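Uncharacterized rhodanese-related protein TVG0868615 (Thermoplasma volcanium GSS1, PDB 3GK5) is of unknown function, but this rhodanese-like domain, part of a longer protein, belongs to a family whose characterised members commonly transfer sulfur. Local coordinates at residues A70-L75 / L80-V85. Sequence-based numbering, arbitrary orientation.
Sequences AAVEFL and LNIVDV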
ATOM      1  N   ALA A  70       2.357   8.250  -6.530  1.00 19.97           N
ATOM      2  CA  ALA A  70       3.563   9.049  -6.357  1.00 18.81           C
ATOM      3  C   ALA A  70       4.632   8.312  -5.547  1.00 22.34           C
ATOM      4  O   ALA A  70       5.829   8.479  -5.784  1.00 22.05           O
ATOM      5  CB  ALA A  70       3.216  10.366  -5.702  1.00 23.00           C
ATOM      6  N   ALA A  71       4.198   7.479  -4.609  1.00 20.20           N
ATOM      7  CA  ALA A  71       5.128   6.712  -3.789  1.00 22.78           C
ATOM      8  C   ALA A  71       5.801   5.620  -4.626  1.00 22.19           C
ATOM      9  O   ALA A  71       6.986   5.338  -4.465  1.00 18.81           O
ATOM     10  CB  ALA A  71       4.392   6.078  -2.608  1.00 12.74           C
ATOM     11  N   VAL A  72       5.041   5.001  -5.517  1.00 20.51           N
ATOM     12  CA  VAL A  72       5.593   3.950  -6.341  1.00 15.11           C
ATOM     13  C   VAL A  72       6.708   4.440  -7.251  1.00 19.00           C
ATOM     14  O   VAL A  72       7.748   3.804  -7.353  1.00 19.28           O
ATOM     15  CB  VAL A  72       4.511   3.296  -7.189  1.00 13.78           C
ATOM     16  CG1 VAL A  72       5.143   2.268  -8.115  1.00 25.10           C
ATOM     17  CG2 VAL A  72       3.484   2.631  -6.283  1.00 11.47           C
ATOM     18  N   GLU A  73       6.491   5.575  -7.910  1.00 28.45           N
ATOM     19  CA  GLU A  73       7.487   6.140  -8.817  1.00 27.39           C
ATOM     20  C   GLU A  73       8.777   6.450  -8.065  1.00 25.70           C
ATOM     21  O   GLU A  73       9.863   6.408  -8.632  1.00 22.59           O
ATOM     22  CB  GLU A  73       6.942   7.424  -9.456  1.00 32.75           C
ATOM     23  CG  GLU A  73       6.615   7.316 -10.944  1.00 33.92           C
ATOM     24  CD  GLU A  73       7.862   7.245 -11.809  1.00 41.81           C
ATOM     25  OE1 GLU A  73       8.553   6.206 -11.790  1.00 51.43           O
ATOM     26  OE2 GLU A  73       8.167   8.236 -12.503  1.00 46.31           O
ATOM     27  N   PHE A  74       8.641   6.758  -6.782  1.00 28.34           N
ATOM     28  CA  PHE A  74       9.778   7.082  -5.941  1.00 22.67           C
ATOM     29  C   PHE A  74      10.551   5.831  -5.529  1.00 23.00           C
ATOM     30  O   PHE A  74      11.761   5.747  -5.721  1.00 27.70           O
ATOM     31  CB  PHE A  74       9.284   7.831  -4.701  1.00 25.42           C
ATOM     32  CG  PHE A  74      10.373   8.194  -3.728  1.00 27.88           C
ATOM     33  CD1 PHE A  74      11.383   9.082  -4.086  1.00 26.92           C
ATOM     34  CD2 PHE A  74      10.384   7.646  -2.445  1.00 24.31           C
ATOM     35  CE1 PHE A  74      12.392   9.419  -3.180  1.00 30.40           C
ATOM     36  CE2 PHE A  74      11.381   7.974  -1.535  1.00 27.08           C
ATOM     37  CZ  PHE A  74      12.391   8.864  -1.901  1.00 22.12           C
ATOM     38  N   LEU A  75       9.852   4.850  -4.973  1.00 20.55           N
ATOM     39  CA  LEU A  75      10.510   3.632  -4.515  1.00 25.73           C
ATOM     40  C   LEU A  75      10.922   2.699  -5.653  1.00 33.39           C
ATOM     41  O   LEU A  75      11.758   1.817  -5.459  1.00 36.05           O
ATOM     42  CB  LEU A  75       9.592   2.878  -3.551  1.00 21.79           C
ATOM     43  CG  LEU A  75       9.013   3.682  -2.388  1.00 20.16           C
ATOM     44  CD1 LEU A  75       7.974   2.834  -1.679  1.00 12.72           C
ATOM     45  CD2 LEU A  75      10.117   4.109  -1.430  1.00 16.06           C
ATOM     46  N   LEU A  80      13.288  -1.010  -5.473  1.00 33.40           N
ATOM     47  CA  LEU A  80      12.383  -1.767  -4.625  1.00 26.83           C
ATOM     48  C   LEU A  80      11.297  -2.432  -5.441  1.00 27.23           C
ATOM     49  O   LEU A  80      10.780  -1.873  -6.409  1.00 16.16           O
ATOM     50  CB  LEU A  80      11.744  -0.876  -3.559  1.00 20.43           C
ATOM     51  CG  LEU A  80      12.579  -0.575  -2.315  1.00 22.53           C
ATOM     52  CD1 LEU A  80      11.862   0.463  -1.478  1.00 25.08           C
ATOM     53  CD2 LEU A  80      12.801  -1.850  -1.506  1.00 25.27           C
ATOM     54  N   ASN A  81      10.965  -3.648  -5.042  1.00 28.91           N
ATOM     55  CA  ASN A  81       9.933  -4.408  -5.714  1.00 31.55           C
ATOM     56  C   ASN A  81       8.581  -4.016  -5.108  1.00 33.71           C
ATOM     57  O   ASN A  81       8.099  -4.665  -4.174  1.00 31.29           O
ATOM     58  CB  ASN A  81      10.213  -5.895  -5.524  1.00 30.19           C
ATOM     59  CG  ASN A  81       9.217  -6.764  -6.228  1.00 40.29           C
ATOM     60  OD1 ASN A  81       8.575  -6.335  -7.187  1.00 44.87           O
ATOM     61  ND2 ASN A  81       9.088  -8.006  -5.772  1.00 44.18           N
ATOM     62  N   ILE A  82       7.995  -2.935  -5.630  1.00 31.01           N
ATOM     63  CA  ILE A  82       6.701  -2.442  -5.158  1.00 24.20           C
ATOM     64  C   ILE A  82       5.732  -2.256  -6.315  1.00 23.62           C
ATOM     65  O   ILE A  82       6.144  -2.067  -7.455  1.00 34.28           O
ATOM     66  CB  ILE A  82       6.810  -1.076  -4.413  1.00 19.39           C
ATOM     67  CG1 ILE A  82       6.791   0.086  -5.410  1.00 19.91           C
ATOM     68  CG2 ILE A  82       8.080  -1.033  -3.569  1.00 18.12           C
ATOM     69  CD1 ILE A  82       7.974   0.142  -6.348  1.00 22.51           C
ATOM     70  N   VAL A  83       4.441  -2.308  -6.006  1.00 23.74           N
ATOM     71  CA  VAL A  83       3.392  -2.144  -7.002  1.00 15.21           C
ATOM     72  C   VAL A  83       2.337  -1.189  -6.452  1.00 16.97           C
ATOM     73  O   VAL A  83       2.206  -1.053  -5.241  1.00 25.55           O
ATOM     74  CB  VAL A  83       2.724  -3.484  -7.297  1.00 29.23           C
ATOM     75  CG1 VAL A  83       3.733  -4.447  -7.914  1.00 25.89           C
ATOM     76  CG2 VAL A  83       2.169  -4.057  -6.006  1.00 29.23           C
ATOM     77  N   ASP A  84       1.590  -0.534  -7.334  1.00 14.56           N
ATOM     78  CA  ASP A  84       0.544   0.406  -6.919  1.00 24.14           C
ATOM     79  C   ASP A  84      -0.806  -0.316  -6.910  1.00 24.93           C
ATOM     80  O   ASP A  84      -1.092  -1.107  -7.809  1.00 35.08           O
ATOM     81  CB  ASP A  84       0.512   1.605  -7.887  1.00 19.59           C
ATOM     82  CG  ASP A  84      -0.495   2.672  -7.485  1.00 35.05           C
ATOM     83  OD1 ASP A  84      -0.568   3.003  -6.280  1.00 30.88           O
ATOM     84  OD2 ASP A  84      -1.205   3.203  -8.375  1.00 36.37           O
ATOM     85  N   VAL A  85      -1.623  -0.061  -5.892  1.00 15.91           N
ATOM     86  CA  VAL A  85      -2.936  -0.697  -5.802  1.00 16.81           C
ATOM     87  C   VAL A  85      -4.028   0.220  -6.367  1.00 28.65           C
ATOM     88  O   VAL A  85      -4.316   1.292  -5.820  1.00 24.54           O
ATOM     89  CB  VAL A  85      -3.304  -1.053  -4.336  1.00 20.25           C
ATOM     90  CG1 VAL A  85      -4.665  -1.732  -4.290  1.00 16.06           C
ATOM     91  CG2 VAL A  85      -2.247  -1.943  -3.722  1.00 15.17           C
TER
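Val72 and Leu75 of helix 66-76 rest on Leu80, Ile82 and Asp84, closing the second half of the beta-alpha-beta unit formed by strand 58-61, this helix and strand 82-85 of the rhodanese-like fold. Helix 70-75 and strand 82-85 run nearly antiparallel, at 170°, with their axes 8.0 Å apart. The two branches of Val72 divide the work. Val72 CG1 lies 3.8 Å from Ile82 CG1, the two side chains lying alongside each other and pointing opposite ways. Val72 CG2 stands 3.5 Å from Asp84 CB, and the Val72 side chain meets that of Asp84 at about a right angle.

Ile82 fills the middle of the interface. With chi1 at 85°, its CG1 sits between the backbone N and the carbonyl carbon, and this places it against Val72 CG1. Ile82 CD1 reaches Val72 O at 3.8 Å. CG2 turns instead to Leu75 CB. Cutting Ile82 back to an alanine removes CG1, CG2 and CD1, which would probably open a gap under the helix, leave Val72 CG1 without its apolar partner on the strand and take one from Leu75 CB. Leu80 adds CD1, 3.9 Å from Leu75 CB. Near the end of the helix, Leu80 N donates to Leu75 O at 3.2 Å.

Further out, Val72 also packs on Val60 of the central strand 58-61. The buried carboxylate of Asp84 is hydrogen-bonded at both oxygens, OD1 to Ser68 OG and OD2 to Tyr3 OH.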